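Long-range contacts in importin-95 (Chaetomium thermophilum, PDB 4XRI), which probably carries protein cargo into the nucleus as a flexible HEAT-repeat transport receptor of the importin-beta family, and probably binds a small GTPase: residues Trp390-Asp394 against Asp429-Val434; Ala743-Thr747 against Leu763-Ile767; Arg813-Gly817 against Thr860-Ala864. The protein carries 2 engineered substitutions. All coordinates share one frame. Residues are numbered along the deposited sequence.

Interaction 1. Residues Trp390-Asp394 against Asp429-Val434; sequences WHFRD and DESIQV. With SO4 (sulfate ion), chain J.
This is a HEAT-repeat contact: the first turn of helix 390-402 meets the turn that leads into helix 432-449, probably its counterpart in the next repeat. Set W390 CA 6.6 Å from S431 CA, closing to 4.5 Å between D394 CA and V434 CA. R393 (m, t, m) extends to D429 (t) in a two-pronged salt bridge, NE to OD1 2.9 Å and NH2 to OD2 3.1 Å; its NH1 goes to H387 O. D429 OD2 also takes S431 N at 2.9 Å, an Asx turn. S431 (t) is the N-cap, its OG weakly accepting V434 N at 3.4 Å. The p rotamer of W390 lays the indole over Q433 (m, p), CZ3 to CB 3.7 Å. V434 CG2 sits 3.8 Å from D394 CB, while D394 OD1 bonds S437. On the ring face where Q433 lies is a sulfate, probably from the crystallisation liquor: Q433 NE2 donates to its O2 at 3.0 Å, and S431 OG to Q433 OE1 at a very short 2.5 Å.

Interaction 2. Residues Ala743-Thr747 against Leu763-Ile767; sequences AATIT and LREGI
Start with the turn. A743 leads into a type I beta turn from A743 to I746, with I746 N bonded to A743 O at 3.3 Å; I746 (phi/psi -75/119) and T747 then run out extended. Facing it is one regular helical stretch, 763-767, placed so that A743 CA lies 7.4 Å from I767 CA and A744 CA 6.8 Å from R764 CA. Two apolar knobs one helical turn apart push into the bend. L763 (t, p) puts CD2 into the hollow of the turn, 3.4 Å from A743 O and 4.0 Å from I746 CB. I767 (m, t) presses CD1 against A743 and A744, 3.6 Å from both A743 CB and A744 N, and 4.3 Å from A744 CB. R764 (m, t, t) reaches past them, and its NH1 gives a 2.9 Å hydrogen bond to A744 O while T747 CG2 lies 3.8 Å from NH1. A water beside NE, near the guanidinium plane, fills the gap between R764 and the turn: it accepts from R764 NE at 2.8 Å and is hydrogen-bonded to A743 O at 2.8 Å and I746 O at 2.6 Å. R764 NH2 continues to S800, and L715 of helix 711-725 closes over A743, L763 and I767. A loop packed back in this way on the next helix, 754-780, is consistent with the intra-repeat turn of a HEAT-type helical hairpin.

Interaction 3. Residues Arg813-Gly817 against Thr860-Ala864; sequences RASMG and TARWA
Two neighbouring helices of the C-terminal HEAT-type stack, 809-825 and 855-872, run side by side here in the same direction. Over these segments, both regular alpha helix, the axes approach to 8.5 Å at a crossing angle of 28°, with M816 CA and A861 CA closest at 5.4 Å. Apolar packing centres on M816. Its m, m side chain starts toward the other helix, but its end turns away; SD still rests 3.9 Å from A861 CB and 4.1 Å from A864 CB, with CG 3.8 Å from A861 CA. I844 and T847 of helix 838-849, which comes between the two in sequence, also touch M816. T860 (chi1 m) supplies the opposing knob, its CG2 lying 3.7 Å from M816 CB, and R813 CG passes 3.9 Å from T860 OG1 in van der Waals contact. Polar ends look to their surroundings: R813 NH1 bonds T857 OG1 and T860 OG1 bonds R856 O. The remaining contacts bring side chains against backbone. T860 CG2 sits 3.6 Å from both R813 O and G817 N, and A864 CB is 3.6 Å from M816 O. The indole of W863 (chi1 t) brings CZ3 to 3.4 Å from G817 O.

In the fold
All three contacts belong to one continuous helical superhelix and follow each other along the chain. Interaction 1 stands apart: its centre is 56 Å from that of interaction 2, on the opposite side of the chain's centre, and 57 Å from that of interaction 3. The bound sulfate belongs to interaction 1, so it is remote from the other two. Interactions 2 and 3 are near neighbours, with centres 18 Å apart and nearest atoms about 5 Å apart, though they do not touch. Helix 809-825 joins them: R764 of interaction 2 packs on its L811, while A814 of interaction 3 reaches back to M768 and D769 of helix 754-780. Interactions 1 and 3 probably link successive repeats, whereas interaction 2 is consistent with the turn inside one.

Interaction 1. Residues Trp390-Asp394 against Asp429-Val434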
ATOM      1  N   TRP A 390      -7.838  31.552  15.642  1.00 51.89           N
ATOM      2  CA  TRP A 390      -8.384  30.346  15.027  1.00 54.91           C
ATOM      3  C   TRP A 390      -7.354  29.219  14.981  1.00 58.06           C
ATOM      4  O   TRP A 390      -7.719  28.046  14.926  1.00 54.21           O
ATOM      5  CB  TRP A 390      -8.895  30.644  13.616  1.00 55.54           C
ATOM      6  CG  TRP A 390      -7.815  30.980  12.639  1.00 55.13           C
ATOM      7  CD1 TRP A 390      -7.359  32.225  12.317  1.00 60.79           C
ATOM      8  CD2 TRP A 390      -7.048  30.057  11.855  1.00 54.62           C
ATOM      9  NE1 TRP A 390      -6.358  32.136  11.382  1.00 63.25           N
ATOM     10  CE2 TRP A 390      -6.148  30.816  11.080  1.00 60.04           C
ATOM     11  CE3 TRP A 390      -7.037  28.664  11.733  1.00 52.15           C
ATOM     12  CZ2 TRP A 390      -5.245  30.228  10.197  1.00 57.41           C
ATOM     13  CZ3 TRP A 390      -6.139  28.082  10.855  1.00 51.54           C
ATOM     14  CH2 TRP A 390      -5.256  28.865  10.098  1.00 56.97           C
ATOM     15  N   HIS A 391      -6.073  29.581  14.996  1.00 52.61           N
ATOM     16  CA  HIS A 391      -4.991  28.599  15.041  1.00 49.31           C
ATOM     17  C   HIS A 391      -5.160  27.647  16.217  1.00 44.77           C
ATOM     18  O   HIS A 391      -4.960  26.439  16.090  1.00 47.96           O
ATOM     19  CB  HIS A 391      -3.626  29.289  15.142  1.00 55.24           C
ATOM     20  CG  HIS A 391      -3.247  30.077  13.928  1.00 61.48           C
ATOM     21  ND1 HIS A 391      -3.586  31.403  13.762  1.00 66.16           N
ATOM     22  CD2 HIS A 391      -2.543  29.729  12.825  1.00 59.73           C
ATOM     23  CE1 HIS A 391      -3.114  31.833  12.607  1.00 66.73           C
ATOM     24  NE2 HIS A 391      -2.476  30.837  12.017  1.00 64.75           N
ATOM     25  N   PHE A 392      -5.535  28.206  17.362  1.00 43.20           N
ATOM     26  CA  PHE A 392      -5.631  27.447  18.601  1.00 44.45           C
ATOM     27  C   PHE A 392      -6.943  26.679  18.717  1.00 48.82           C
ATOM     28  O   PHE A 392      -6.974  25.580  19.271  1.00 48.49           O
ATOM     29  CB  PHE A 392      -5.462  28.383  19.798  1.00 45.14           C
ATOM     30  CG  PHE A 392      -4.053  28.868  19.992  1.00 49.10           C
ATOM     31  CD1 PHE A 392      -3.244  28.307  20.967  1.00 44.63           C
ATOM     32  CD2 PHE A 392      -3.532  29.870  19.190  1.00 51.49           C
ATOM     33  CE1 PHE A 392      -1.946  28.745  21.145  1.00 52.22           C
ATOM     34  CE2 PHE A 392      -2.234  30.311  19.364  1.00 52.82           C
ATOM     35  CZ  PHE A 392      -1.440  29.748  20.343  1.00 51.83           C
ATOM     36  N   ARG A 393      -8.025  27.254  18.200  1.00 44.21           N
ATOM     37  CA  ARG A 393      -9.301  26.548  18.153  1.00 42.98           C
ATOM     38  C   ARG A 393      -9.192  25.349  17.219  1.00 46.05           C
ATOM     39  O   ARG A 393      -9.620  24.244  17.556  1.00 45.67           O
ATOM     40  CB  ARG A 393     -10.432  27.473  17.695  1.00 40.80           C
ATOM     41  CG  ARG A 393     -10.712  28.634  18.636  1.00 51.39           C
ATOM     42  CD  ARG A 393     -12.109  29.199  18.417  1.00 46.83           C
ATOM     43  NE  ARG A 393     -12.328  29.634  17.040  1.00 50.00           N
ATOM     44  CZ  ARG A 393     -11.913  30.796  16.546  1.00 49.00           C
ATOM     45  NH1 ARG A 393     -11.245  31.643  17.316  1.00 48.56           N
ATOM     46  NH2 ARG A 393     -12.162  31.107  15.282  1.00 47.73           N
ATOM     47  N   ASP A 394      -8.612  25.586  16.046  1.00 50.30           N
ATOM     48  CA  ASP A 394      -8.377  24.534  15.069  1.00 50.99           C
ATOM     49  C   ASP A 394      -7.480  23.449  15.652  1.00 46.11           C
ATOM     50  O   ASP A 394      -7.725  22.260  15.459  1.00 46.69           O
ATOM     51  CB  ASP A 394      -7.747  25.107  13.798  1.00 45.95           C
ATOM     52  CG  ASP A 394      -7.482  24.043  12.751  1.00 47.87           C
ATOM     53  OD1 ASP A 394      -8.423  23.696  12.010  1.00 47.24           O
ATOM     54  OD2 ASP A 394      -6.333  23.561  12.665  1.00 52.14           O
ATOM     55  N   ASP A 429     -18.291  27.645  13.403  1.00 62.13           N
ATOM     56  CA  ASP A 429     -17.156  28.538  13.595  1.00 64.44           C
ATOM     57  C   ASP A 429     -16.945  29.408  12.360  1.00 59.09           C
ATOM     58  O   ASP A 429     -17.268  28.997  11.247  1.00 58.75           O
ATOM     59  CB  ASP A 429     -15.890  27.733  13.903  1.00 61.53           C
ATOM     60  CG  ASP A 429     -14.793  28.580  14.512  1.00 53.84           C
ATOM     61  OD1 ASP A 429     -14.658  28.566  15.754  1.00 46.93           O
ATOM     62  OD2 ASP A 429     -14.070  29.259  13.754  1.00 56.87           O
ATOM     63  N   GLU A 430     -16.411  30.609  12.561  1.00 54.95           N
ATOM     64  CA  GLU A 430     -16.139  31.517  11.450  1.00 63.92           C
ATOM     65  C   GLU A 430     -15.127  30.902  10.497  1.00 59.12           C
ATOM     66  O   GLU A 430     -15.327  30.881   9.283  1.00 65.60           O
ATOM     67  CB  GLU A 430     -15.609  32.865  11.947  1.00 70.11           C
ATOM     68  CG  GLU A 430     -16.590  33.707  12.732  1.00 84.78           C
ATOM     69  CD  GLU A 430     -15.953  34.989  13.243  1.00 98.41           C
ATOM     70  OE1 GLU A 430     -14.713  35.118  13.144  1.00 99.96           O
ATOM     71  OE2 GLU A 430     -16.690  35.870  13.733  1.00102.37           O
ATOM     72  N   SER A 431     -14.034  30.407  11.067  1.00 55.60           N
ATOM     73  CA  SER A 431     -12.933  29.856  10.291  1.00 56.55           C
ATOM     74  C   SER A 431     -13.329  28.573   9.574  1.00 57.74           C
ATOM     75  O   SER A 431     -13.881  27.655  10.177  1.00 51.81           O
ATOM     76  CB  SER A 431     -11.729  29.597  11.196  1.00 59.37           C
ATOM     77  OG  SER A 431     -10.672  28.980  10.478  1.00 61.53           O
ATOM     78  N   ILE A 432     -13.048  28.525   8.277  1.00 59.65           N
ATOM     79  CA  ILE A 432     -13.349  27.347   7.479  1.00 57.57           C
ATOM     80  C   ILE A 432     -12.376  26.221   7.821  1.00 53.55           C
ATOM     81  O   ILE A 432     -12.692  25.043   7.662  1.00 51.93           O
ATOM     82  CB  ILE A 432     -13.297  27.662   5.966  1.00 63.82           C
ATOM     83  CG1 ILE A 432     -13.839  26.488   5.148  1.00 63.04           C
ATOM     84  CG2 ILE A 432     -11.884  28.039   5.533  1.00 51.76           C
ATOM     85  CD1 ILE A 432     -15.265  26.120   5.470  1.00 64.65           C
ATOM     86  N   GLN A 433     -11.193  26.591   8.305  1.00 51.26           N
ATOM     87  CA  GLN A 433     -10.211  25.609   8.748  1.00 51.48           C
ATOM     88  C   GLN A 433     -10.725  24.879   9.982  1.00 54.70           C
ATOM     89  O   GLN A 433     -10.627  23.656  10.077  1.00 54.35           O
ATOM     90  CB  GLN A 433      -8.863  26.268   9.055  1.00 51.41           C
ATOM     91  CG  GLN A 433      -8.168  26.880   7.854  1.00 67.18           C
ATOM     92  CD  GLN A 433      -8.584  28.318   7.605  1.00 79.56           C
ATOM     93  OE1 GLN A 433      -9.351  28.897   8.376  1.00 80.12           O
ATOM     94  NE2 GLN A 433      -8.077  28.902   6.526  1.00 82.33           N
ATOM     95  N   VAL A 434     -11.272  25.641  10.923  1.00 53.52           N
ATOM     96  CA  VAL A 434     -11.802  25.080  12.161  1.00 48.97           C
ATOM     97  C   VAL A 434     -12.980  24.156  11.876  1.00 44.57           C
ATOM     98  O   VAL A 434     -13.101  23.087  12.472  1.00 40.04           O
ATOM     99  CB  VAL A 434     -12.245  26.189  13.139  1.00 51.67           C
ATOM    100  CG1 VAL A 434     -12.959  25.592  14.343  1.00 49.50           C
ATOM    101  CG2 VAL A 434     -11.046  27.009  13.584  1.00 49.05           C
TER
HETATM  102  S   SO4 J 909      -9.020  32.404   8.335  0.68 88.31           S
HETATM  103  O1  SO4 J 909      -8.864  31.496   9.467  0.68 86.72           O
HETATM  104  O2  SO4 J 909      -9.284  31.634   7.123  0.68 87.85           O
HETATM  105  O3  SO4 J 909     -10.138  33.308   8.592  0.68 89.02           O
HETATM  106  O4  SO4 J 909      -7.796  33.180   8.161  0.68 85.15           O

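Interaction 2. Residues Ala743-Thr747 against Leu763-Ile767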
ATOM      1  N   ALA A 743       0.367 -26.366 -11.244  1.00 37.77           N
ATOM      2  CA  ALA A 743       0.211 -25.222 -10.355  1.00 39.84           C
ATOM      3  C   ALA A 743       0.653 -25.548  -8.932  1.00 36.84           C
ATOM      4  O   ALA A 743       1.128 -24.676  -8.204  1.00 42.92           O
ATOM      5  CB  ALA A 743      -1.235 -24.745 -10.364  1.00 38.18           C
ATOM      6  N   ALA A 744       0.500 -26.809  -8.546  1.00 34.28           N
ATOM      7  CA  ALA A 744       0.845 -27.247  -7.200  1.00 38.59           C
ATOM      8  C   ALA A 744       2.354 -27.239  -6.954  1.00 43.53           C
ATOM      9  O   ALA A 744       2.798 -27.194  -5.807  1.00 47.65           O
ATOM     10  CB  ALA A 744       0.282 -28.634  -6.941  1.00 35.09           C
ATOM     11  N   THR A 745       3.135 -27.280  -8.030  1.00 44.92           N
ATOM     12  CA  THR A 745       4.588 -27.332  -7.912  1.00 45.36           C
ATOM     13  C   THR A 745       5.205 -25.937  -7.845  1.00 45.67           C
ATOM     14  O   THR A 745       6.392 -25.788  -7.549  1.00 45.01           O
ATOM     15  CB  THR A 745       5.225 -28.100  -9.086  1.00 50.00           C
ATOM     16  OG1 THR A 745       5.075 -27.342 -10.292  1.00 54.94           O
ATOM     17  CG2 THR A 745       4.568 -29.460  -9.256  1.00 45.59           C
ATOM     18  N   ILE A 746       4.401 -24.917  -8.126  1.00 34.97           N
ATOM     19  CA  ILE A 746       4.887 -23.544  -8.073  1.00 44.85           C
ATOM     20  C   ILE A 746       5.032 -23.076  -6.628  1.00 50.11           C
ATOM     21  O   ILE A 746       4.061 -23.048  -5.872  1.00 47.63           O
ATOM     22  CB  ILE A 746       3.959 -22.581  -8.834  1.00 44.87           C
ATOM     23  CG1 ILE A 746       3.961 -22.919 -10.326  1.00 44.39           C
ATOM     24  CG2 ILE A 746       4.400 -21.138  -8.624  1.00 48.64           C
ATOM     25  CD1 ILE A 746       3.094 -22.008 -11.165  1.00 44.09           C
ATOM     26  N   THR A 747       6.256 -22.722  -6.247  1.00 42.09           N
ATOM     27  CA  THR A 747       6.547 -22.275  -4.887  1.00 51.02           C
ATOM     28  C   THR A 747       7.426 -21.033  -4.891  1.00 49.10           C
ATOM     29  O   THR A 747       8.002 -20.670  -5.915  1.00 50.41           O
ATOM     30  CB  THR A 747       7.249 -23.370  -4.063  1.00 58.71           C
ATOM     31  OG1 THR A 747       8.406 -23.831  -4.772  1.00 56.99           O
ATOM     32  CG2 THR A 747       6.308 -24.547  -3.814  1.00 52.13           C
ATOM     33  N   LEU A 763      -2.669 -18.881  -4.956  1.00 38.35           N
ATOM     34  CA  LEU A 763      -2.751 -19.867  -6.026  1.00 38.07           C
ATOM     35  C   LEU A 763      -3.317 -21.186  -5.515  1.00 37.41           C
ATOM     36  O   LEU A 763      -4.197 -21.785  -6.138  1.00 36.74           O
ATOM     37  CB  LEU A 763      -1.371 -20.096  -6.646  1.00 38.74           C
ATOM     38  CG  LEU A 763      -1.280 -21.130  -7.770  1.00 39.06           C
ATOM     39  CD1 LEU A 763      -2.084 -20.676  -8.972  1.00 37.40           C
ATOM     40  CD2 LEU A 763       0.172 -21.365  -8.152  1.00 35.89           C
ATOM     41  N   ARG A 764      -2.810 -21.630  -4.371  1.00 37.82           N
ATOM     42  CA  ARG A 764      -3.207 -22.912  -3.804  1.00 40.01           C
ATOM     43  C   ARG A 764      -4.618 -22.864  -3.234  1.00 37.59           C
ATOM     44  O   ARG A 764      -5.289 -23.891  -3.138  1.00 35.41           O
ATOM     45  CB  ARG A 764      -2.204 -23.348  -2.738  1.00 40.95           C
ATOM     46  CG  ARG A 764      -0.849 -23.713  -3.334  1.00 35.40           C
ATOM     47  CD  ARG A 764       0.118 -24.261  -2.303  1.00 38.54           C
ATOM     48  NE  ARG A 764       1.233 -24.947  -2.954  1.00 40.50           N
ATOM     49  CZ  ARG A 764       2.095 -25.743  -2.330  1.00 46.22           C
ATOM     50  NH1 ARG A 764       3.069 -26.331  -3.010  1.00 49.88           N
ATOM     51  NH2 ARG A 764       1.978 -25.954  -1.027  1.00 49.38           N
ATOM     52  N   GLU A 765      -5.067 -21.669  -2.862  1.00 41.33           N
ATOM     53  CA  GLU A 765      -6.477 -21.456  -2.560  1.00 46.75           C
ATOM     54  C   GLU A 765      -7.292 -21.785  -3.802  1.00 38.72           C
ATOM     55  O   GLU A 765      -8.300 -22.491  -3.734  1.00 37.06           O
ATOM     56  CB  GLU A 765      -6.744 -20.014  -2.117  1.00 44.20           C
ATOM     57  CG  GLU A 765      -6.279 -19.681  -0.715  1.00 51.23           C
ATOM     58  CD  GLU A 765      -6.583 -18.242  -0.340  1.00 55.57           C
ATOM     59  OE1 GLU A 765      -7.487 -17.643  -0.962  1.00 54.37           O
ATOM     60  OE2 GLU A 765      -5.915 -17.708   0.570  1.00 60.95           O
ATOM     61  N   GLY A 766      -6.833 -21.267  -4.937  1.00 38.73           N
ATOM     62  CA  GLY A 766      -7.463 -21.509  -6.219  1.00 36.02           C
ATOM     63  C   GLY A 766      -7.479 -22.978  -6.587  1.00 35.59           C
ATOM     64  O   GLY A 766      -8.519 -23.506  -6.978  1.00 31.60           O
ATOM     65  N   ILE A 767      -6.331 -23.637  -6.457  1.00 37.78           N
ATOM     66  CA  ILE A 767      -6.225 -25.061  -6.763  1.00 35.17           C
ATOM     67  C   ILE A 767      -7.203 -25.886  -5.936  1.00 38.29           C
ATOM     68  O   ILE A 767      -7.916 -26.741  -6.460  1.00 34.71           O
ATOM     69  CB  ILE A 767      -4.808 -25.610  -6.506  1.00 35.11           C
ATOM     70  CG1 ILE A 767      -3.758 -24.809  -7.276  1.00 35.82           C
ATOM     71  CG2 ILE A 767      -4.745 -27.075  -6.895  1.00 41.75           C
ATOM     72  CD1 ILE A 767      -2.334 -25.232  -6.972  1.00 33.98           C
TER
HETATM   73  O   HOH W   1       1.691 -24.006  -5.500  1.00 40.37           O

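Interaction 3. Residues Arg813-Gly817 against Thr860-Ala864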
ATOM      1  N   ARG A 813      -9.247 -23.669   5.224  1.00 46.80           N
ATOM      2  CA  ARG A 813     -10.670 -23.973   5.122  1.00 54.02           C
ATOM      3  C   ARG A 813     -10.953 -24.805   3.874  1.00 51.76           C
ATOM      4  O   ARG A 813     -11.593 -25.857   3.948  1.00 42.40           O
ATOM      5  CB  ARG A 813     -11.500 -22.687   5.101  1.00 59.11           C
ATOM      6  CG  ARG A 813     -13.001 -22.927   5.002  1.00 59.27           C
ATOM      7  CD  ARG A 813     -13.804 -21.673   5.311  1.00 62.75           C
ATOM      8  NE  ARG A 813     -13.581 -20.609   4.335  1.00 66.21           N
ATOM      9  CZ  ARG A 813     -12.849 -19.523   4.560  1.00 72.48           C
ATOM     10  NH1 ARG A 813     -12.259 -19.348   5.735  1.00 76.84           N
ATOM     11  NH2 ARG A 813     -12.708 -18.610   3.609  1.00 69.34           N
ATOM     12  N   ALA A 814     -10.460 -24.329   2.734  1.00 48.54           N
ATOM     13  CA  ALA A 814     -10.627 -25.025   1.460  1.00 43.81           C
ATOM     14  C   ALA A 814     -10.036 -26.431   1.505  1.00 44.13           C
ATOM     15  O   ALA A 814     -10.579 -27.364   0.912  1.00 47.94           O
ATOM     16  CB  ALA A 814      -9.988 -24.226   0.336  1.00 42.77           C
ATOM     17  N   SER A 815      -8.919 -26.569   2.214  1.00 42.99           N
ATOM     18  CA  SER A 815      -8.252 -27.858   2.364  1.00 42.49           C
ATOM     19  C   SER A 815      -9.117 -28.830   3.156  1.00 47.43           C
ATOM     20  O   SER A 815      -9.282 -29.987   2.765  1.00 48.95           O
ATOM     21  CB  SER A 815      -6.897 -27.685   3.049  1.00 46.22           C
ATOM     22  OG  SER A 815      -6.048 -26.849   2.285  1.00 48.83           O
ATOM     23  N   MET A 816      -9.660 -28.351   4.273  1.00 48.61           N
ATOM     24  CA  MET A 816     -10.595 -29.131   5.076  1.00 48.47           C
ATOM     25  C   MET A 816     -11.777 -29.569   4.222  1.00 42.69           C
ATOM     26  O   MET A 816     -12.215 -30.717   4.294  1.00 48.28           O
ATOM     27  CB  MET A 816     -11.089 -28.326   6.286  1.00 52.14           C
ATOM     28  CG  MET A 816     -10.015 -27.921   7.287  1.00 52.36           C
ATOM     29  SD  MET A 816      -9.262 -29.297   8.177  1.00 62.67           S
ATOM     30  CE  MET A 816      -7.776 -29.571   7.216  1.00 77.28           C
ATOM     31  N   GLY A 817     -12.279 -28.641   3.413  1.00 46.20           N
ATOM     32  CA  GLY A 817     -13.394 -28.915   2.528  1.00 47.81           C
ATOM     33  C   GLY A 817     -13.108 -30.049   1.566  1.00 48.13           C
ATOM     34  O   GLY A 817     -13.943 -30.928   1.372  1.00 44.15           O
ATOM     35  N   THR A 860     -15.930 -26.330   9.197  1.00 64.19           N
ATOM     36  CA  THR A 860     -15.452 -27.124   8.072  1.00 57.26           C
ATOM     37  C   THR A 860     -14.412 -28.132   8.543  1.00 57.44           C
ATOM     38  O   THR A 860     -14.357 -29.263   8.058  1.00 63.13           O
ATOM     39  CB  THR A 860     -14.843 -26.236   6.969  1.00 59.54           C
ATOM     40  OG1 THR A 860     -15.764 -25.196   6.622  1.00 52.93           O
ATOM     41  CG2 THR A 860     -14.523 -27.059   5.731  1.00 58.48           C
ATOM     42  N   ALA A 861     -13.590 -27.711   9.499  1.00 52.01           N
ATOM     43  CA  ALA A 861     -12.571 -28.577  10.075  1.00 51.77           C
ATOM     44  C   ALA A 861     -13.212 -29.694  10.889  1.00 65.29           C
ATOM     45  O   ALA A 861     -12.729 -30.827  10.894  1.00 72.01           O
ATOM     46  CB  ALA A 861     -11.614 -27.770  10.938  1.00 46.89           C
ATOM     47  N   ARG A 862     -14.300 -29.368  11.579  1.00 57.74           N
ATOM     48  CA  ARG A 862     -15.036 -30.364  12.346  1.00 65.97           C
ATOM     49  C   ARG A 862     -15.688 -31.379  11.419  1.00 66.61           C
ATOM     50  O   ARG A 862     -15.668 -32.581  11.690  1.00 66.10           O
ATOM     51  CB  ARG A 862     -16.087 -29.697  13.233  1.00 69.16           C
ATOM     52  CG  ARG A 862     -15.491 -29.003  14.440  1.00 80.68           C
ATOM     53  CD  ARG A 862     -16.556 -28.411  15.342  1.00 91.76           C
ATOM     54  NE  ARG A 862     -15.958 -27.820  16.534  1.00 97.09           N
ATOM     55  CZ  ARG A 862     -16.449 -26.765  17.176  1.00 98.48           C
ATOM     56  NH1 ARG A 862     -15.829 -26.298  18.249  1.00 98.05           N
ATOM     57  NH2 ARG A 862     -17.554 -26.176  16.741  1.00100.27           N
ATOM     58  N   TRP A 863     -16.262 -30.891  10.324  1.00 68.22           N
ATOM     59  CA  TRP A 863     -16.843 -31.770   9.317  1.00 64.71           C
ATOM     60  C   TRP A 863     -15.777 -32.690   8.743  1.00 59.95           C
ATOM     61  O   TRP A 863     -16.016 -33.878   8.541  1.00 53.91           O
ATOM     62  CB  TRP A 863     -17.499 -30.960   8.198  1.00 62.93           C
ATOM     63  CG  TRP A 863     -17.985 -31.810   7.060  1.00 66.03           C
ATOM     64  CD1 TRP A 863     -18.899 -32.820   7.127  1.00 69.53           C
ATOM     65  CD2 TRP A 863     -17.587 -31.720   5.689  1.00 64.95           C
ATOM     66  NE1 TRP A 863     -19.093 -33.368   5.883  1.00 70.41           N
ATOM     67  CE2 TRP A 863     -18.297 -32.707   4.977  1.00 66.87           C
ATOM     68  CE3 TRP A 863     -16.697 -30.898   4.986  1.00 69.32           C
ATOM     69  CZ2 TRP A 863     -18.149 -32.901   3.608  1.00 68.66           C
ATOM     70  CZ3 TRP A 863     -16.550 -31.090   3.623  1.00 67.56           C
ATOM     71  CH2 TRP A 863     -17.273 -32.081   2.950  1.00 68.26           C
ATOM     72  N   ALA A 864     -14.598 -32.128   8.490  1.00 65.89           N
ATOM     73  CA  ALA A 864     -13.475 -32.897   7.971  1.00 59.36           C
ATOM     74  C   ALA A 864     -13.096 -34.014   8.935  1.00 61.61           C
ATOM     75  O   ALA A 864     -12.916 -35.156   8.524  1.00 57.88           O
ATOM     76  CB  ALA A 864     -12.282 -31.991   7.709  1.00 58.27           C
TER